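Local coordinates for condensin complex subunit 3 (Schizosaccharomyces pombe, PDB 5OQR), which serves as a regulatory subunit of condensin, the complex required to convert interphase chromatin into mitotic-like condensed chromosomes, at residues E726-I731 against S767-I772. Sequence-based numbering, arbitrary orientation.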
ATOM      1  N   GLU A 726     -13.779  30.097   9.299  1.00 49.69           N
ATOM      2  CA  GLU A 726     -14.564  28.997   9.845  1.00 57.53           C
ATOM      3  C   GLU A 726     -15.975  28.999   9.268  1.00 51.23           C
ATOM      4  O   GLU A 726     -16.378  28.063   8.571  1.00 48.49           O
ATOM      5  CB  GLU A 726     -14.589  29.094  11.371  1.00 62.30           C
ATOM      6  CG  GLU A 726     -15.061  27.844  12.084  1.00 60.18           C
ATOM      7  CD  GLU A 726     -14.629  27.814  13.540  1.00 66.96           C
ATOM      8  OE1 GLU A 726     -13.419  27.976  13.804  1.00 70.90           O
ATOM      9  OE2 GLU A 726     -15.498  27.644  14.421  1.00 70.78           O
ATOM     10  N   ARG A 727     -16.737  30.062   9.535  1.00 59.31           N
ATOM     11  CA  ARG A 727     -18.078  30.163   8.973  1.00 45.82           C
ATOM     12  C   ARG A 727     -18.031  30.188   7.451  1.00 37.66           C
ATOM     13  O   ARG A 727     -18.881  29.586   6.787  1.00 33.86           O
ATOM     14  CB  ARG A 727     -18.775  31.409   9.517  1.00 54.25           C
ATOM     15  CG  ARG A 727     -20.290  31.372   9.424  1.00 49.58           C
ATOM     16  CD  ARG A 727     -20.907  32.587  10.094  1.00 59.31           C
ATOM     17  NE  ARG A 727     -21.130  32.385  11.523  1.00 60.60           N
ATOM     18  CZ  ARG A 727     -21.345  33.365  12.395  1.00 67.62           C
ATOM     19  NH1 ARG A 727     -21.352  34.629  11.994  1.00 76.92           N
ATOM     20  NH2 ARG A 727     -21.546  33.083  13.675  1.00 68.21           N
ATOM     21  N   LYS A 728     -17.041  30.876   6.879  1.00 41.15           N
ATOM     22  CA  LYS A 728     -16.837  30.825   5.435  1.00 42.48           C
ATOM     23  C   LYS A 728     -16.641  29.392   4.961  1.00 43.29           C
ATOM     24  O   LYS A 728     -17.237  28.966   3.966  1.00 37.45           O
ATOM     25  CB  LYS A 728     -15.624  31.667   5.038  1.00 53.28           C
ATOM     26  CG  LYS A 728     -15.942  33.082   4.583  1.00 58.37           C
ATOM     27  CD  LYS A 728     -14.886  33.607   3.615  1.00 69.35           C
ATOM     28  CE  LYS A 728     -14.920  32.858   2.285  1.00 77.57           C
ATOM     29  NZ  LYS A 728     -14.221  33.588   1.192  1.00 72.81           N
ATOM     30  N   PHE A 729     -15.790  28.637   5.658  1.00 45.03           N
ATOM     31  CA  PHE A 729     -15.419  27.312   5.183  1.00 43.38           C
ATOM     32  C   PHE A 729     -16.597  26.350   5.249  1.00 43.23           C
ATOM     33  O   PHE A 729     -16.785  25.530   4.344  1.00 40.38           O
ATOM     34  CB  PHE A 729     -14.242  26.775   5.994  1.00 57.53           C
ATOM     35  CG  PHE A 729     -13.816  25.403   5.585  1.00 45.72           C
ATOM     36  CD1 PHE A 729     -14.043  24.319   6.410  1.00 48.67           C
ATOM     37  CD2 PHE A 729     -13.211  25.192   4.359  1.00 47.24           C
ATOM     38  CE1 PHE A 729     -13.660  23.052   6.028  1.00 58.48           C
ATOM     39  CE2 PHE A 729     -12.827  23.929   3.970  1.00 56.27           C
ATOM     40  CZ  PHE A 729     -13.055  22.857   4.801  1.00 61.69           C
ATOM     41  N   MET A 730     -17.401  26.430   6.309  1.00 43.11           N
ATOM     42  CA  MET A 730     -18.557  25.549   6.416  1.00 37.87           C
ATOM     43  C   MET A 730     -19.546  25.793   5.287  1.00 35.86           C
ATOM     44  O   MET A 730     -20.192  24.851   4.815  1.00 32.62           O
ATOM     45  CB  MET A 730     -19.237  25.736   7.772  1.00 42.79           C
ATOM     46  CG  MET A 730     -18.339  25.433   8.963  1.00 55.65           C
ATOM     47  SD  MET A 730     -17.624  23.777   8.922  1.00 53.75           S
ATOM     48  CE  MET A 730     -19.068  22.771   9.244  1.00 46.76           C
ATOM     49  N   ILE A 731     -19.677  27.044   4.838  1.00 40.03           N
ATOM     50  CA  ILE A 731     -20.547  27.342   3.706  1.00 31.91           C
ATOM     51  C   ILE A 731     -19.948  26.788   2.421  1.00 28.36           C
ATOM     52  O   ILE A 731     -20.671  26.324   1.534  1.00 29.54           O
ATOM     53  CB  ILE A 731     -20.795  28.861   3.614  1.00 37.03           C
ATOM     54  CG1 ILE A 731     -21.655  29.322   4.790  1.00 34.85           C
ATOM     55  CG2 ILE A 731     -21.480  29.236   2.296  1.00 32.65           C
ATOM     56  CD1 ILE A 731     -21.659  30.821   4.996  1.00 41.78           C
ATOM     57  N   SER A 767     -18.955  38.039  -0.558  1.00 43.28           N
ATOM     58  CA  SER A 767     -19.595  37.800  -1.847  1.00 37.59           C
ATOM     59  C   SER A 767     -19.684  36.312  -2.159  1.00 36.16           C
ATOM     60  O   SER A 767     -20.754  35.809  -2.520  1.00 38.42           O
ATOM     61  CB  SER A 767     -18.829  38.531  -2.948  1.00 47.49           C
ATOM     62  OG  SER A 767     -18.974  39.931  -2.827  1.00 51.78           O
ATOM     63  N   THR A 768     -18.566  35.592  -2.043  1.00 44.83           N
ATOM     64  CA  THR A 768     -18.560  34.184  -2.426  1.00 45.32           C
ATOM     65  C   THR A 768     -19.510  33.374  -1.550  1.00 40.33           C
ATOM     66  O   THR A 768     -20.238  32.509  -2.049  1.00 41.16           O
ATOM     67  CB  THR A 768     -17.142  33.616  -2.354  1.00 41.04           C
ATOM     68  OG1 THR A 768     -16.688  33.608  -0.996  1.00 57.85           O
ATOM     69  CG2 THR A 768     -16.187  34.445  -3.201  1.00 40.54           C
ATOM     70  N   SER A 769     -19.523  33.642  -0.243  1.00 38.88           N
ATOM     71  CA  SER A 769     -20.492  32.989   0.631  1.00 36.17           C
ATOM     72  C   SER A 769     -21.911  33.217   0.128  1.00 41.86           C
ATOM     73  O   SER A 769     -22.670  32.265  -0.083  1.00 41.61           O
ATOM     74  CB  SER A 769     -20.343  33.506   2.062  1.00 38.03           C
ATOM     75  OG  SER A 769     -19.019  33.351   2.533  1.00 39.97           O
ATOM     76  N   LEU A 770     -22.283  34.484  -0.077  1.00 43.95           N
ATOM     77  CA  LEU A 770     -23.619  34.799  -0.569  1.00 32.73           C
ATOM     78  C   LEU A 770     -23.893  34.138  -1.910  1.00 30.06           C
ATOM     79  O   LEU A 770     -25.027  33.733  -2.182  1.00 31.34           O
ATOM     80  CB  LEU A 770     -23.783  36.314  -0.682  1.00 47.25           C
ATOM     81  CG  LEU A 770     -23.743  37.069   0.646  1.00 52.83           C
ATOM     82  CD1 LEU A 770     -23.377  38.526   0.427  1.00 55.36           C
ATOM     83  CD2 LEU A 770     -25.080  36.954   1.354  1.00 57.36           C
ATOM     84  N   SER A 771     -22.873  34.017  -2.760  1.00 30.51           N
ATOM     85  CA  SER A 771     -23.064  33.389  -4.063  1.00 32.30           C
ATOM     86  C   SER A 771     -23.296  31.890  -3.924  1.00 33.58           C
ATOM     87  O   SER A 771     -24.115  31.314  -4.647  1.00 31.62           O
ATOM     88  CB  SER A 771     -21.857  33.667  -4.957  1.00 38.75           C
ATOM     89  OG  SER A 771     -22.086  33.214  -6.280  1.00 52.36           O
ATOM     90  N   ILE A 772     -22.584  31.239  -3.002  1.00 32.01           N
ATOM     91  CA  ILE A 772     -22.796  29.815  -2.770  1.00 31.60           C
ATOM     92  C   ILE A 772     -24.189  29.573  -2.208  1.00 33.41           C
ATOM     93  O   ILE A 772     -24.897  28.655  -2.641  1.00 33.48           O
ATOM     94  CB  ILE A 772     -21.706  29.257  -1.836  1.00 35.29           C
ATOM     95  CG1 ILE A 772     -20.325  29.407  -2.475  1.00 33.98           C
ATOM     96  CG2 ILE A 772     -21.967  27.786  -1.516  1.00 32.11           C
ATOM     97  CD1 ILE A 772     -19.184  29.223  -1.501  1.00 36.22           C
TER
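Lys728 and Ser769 mark the level at which the helical segments 726-731 and 767-772 face each other, their axes running in the same general sense at 30° and coming within 9.9 Å. Ser769 and Thr768 of 767-772 are met by the long chain of Lys728. Its aliphatic part passes beside Ser769, with Lys728 CG 3.7 Å from OG of that serine, and the chain then bends at chi3 (68°). The Lys728 side chain crosses that of Thr768 at about a right angle; the hydrogen bond from Lys728 NZ to Thr768 OG1 is weak, at 3.3 Å. Both hydroxyls have a stronger partner in Asp766, just ahead of the second helix: OD1 of its carboxylate accepts from the Thr768 hydroxyl and OD2 from that of Ser769, and OD1 also makes a long, weak ion pair with Lys728. One turn on, methyl groups take over. Ile772 CG2 lies 3.6 Å from the backbone Ile731 O and 4.1 Å from Ile731 CG2, while Ile731 CD1 rests near Ser769 CB. Tyr758 of helix 745-759 and Met765 also touch Ile731. Such near-parallel packing joins the ninth HEAT repeat to the chain's last helix, consistent with alpha-solenoid stacking that continues to helix 767-785.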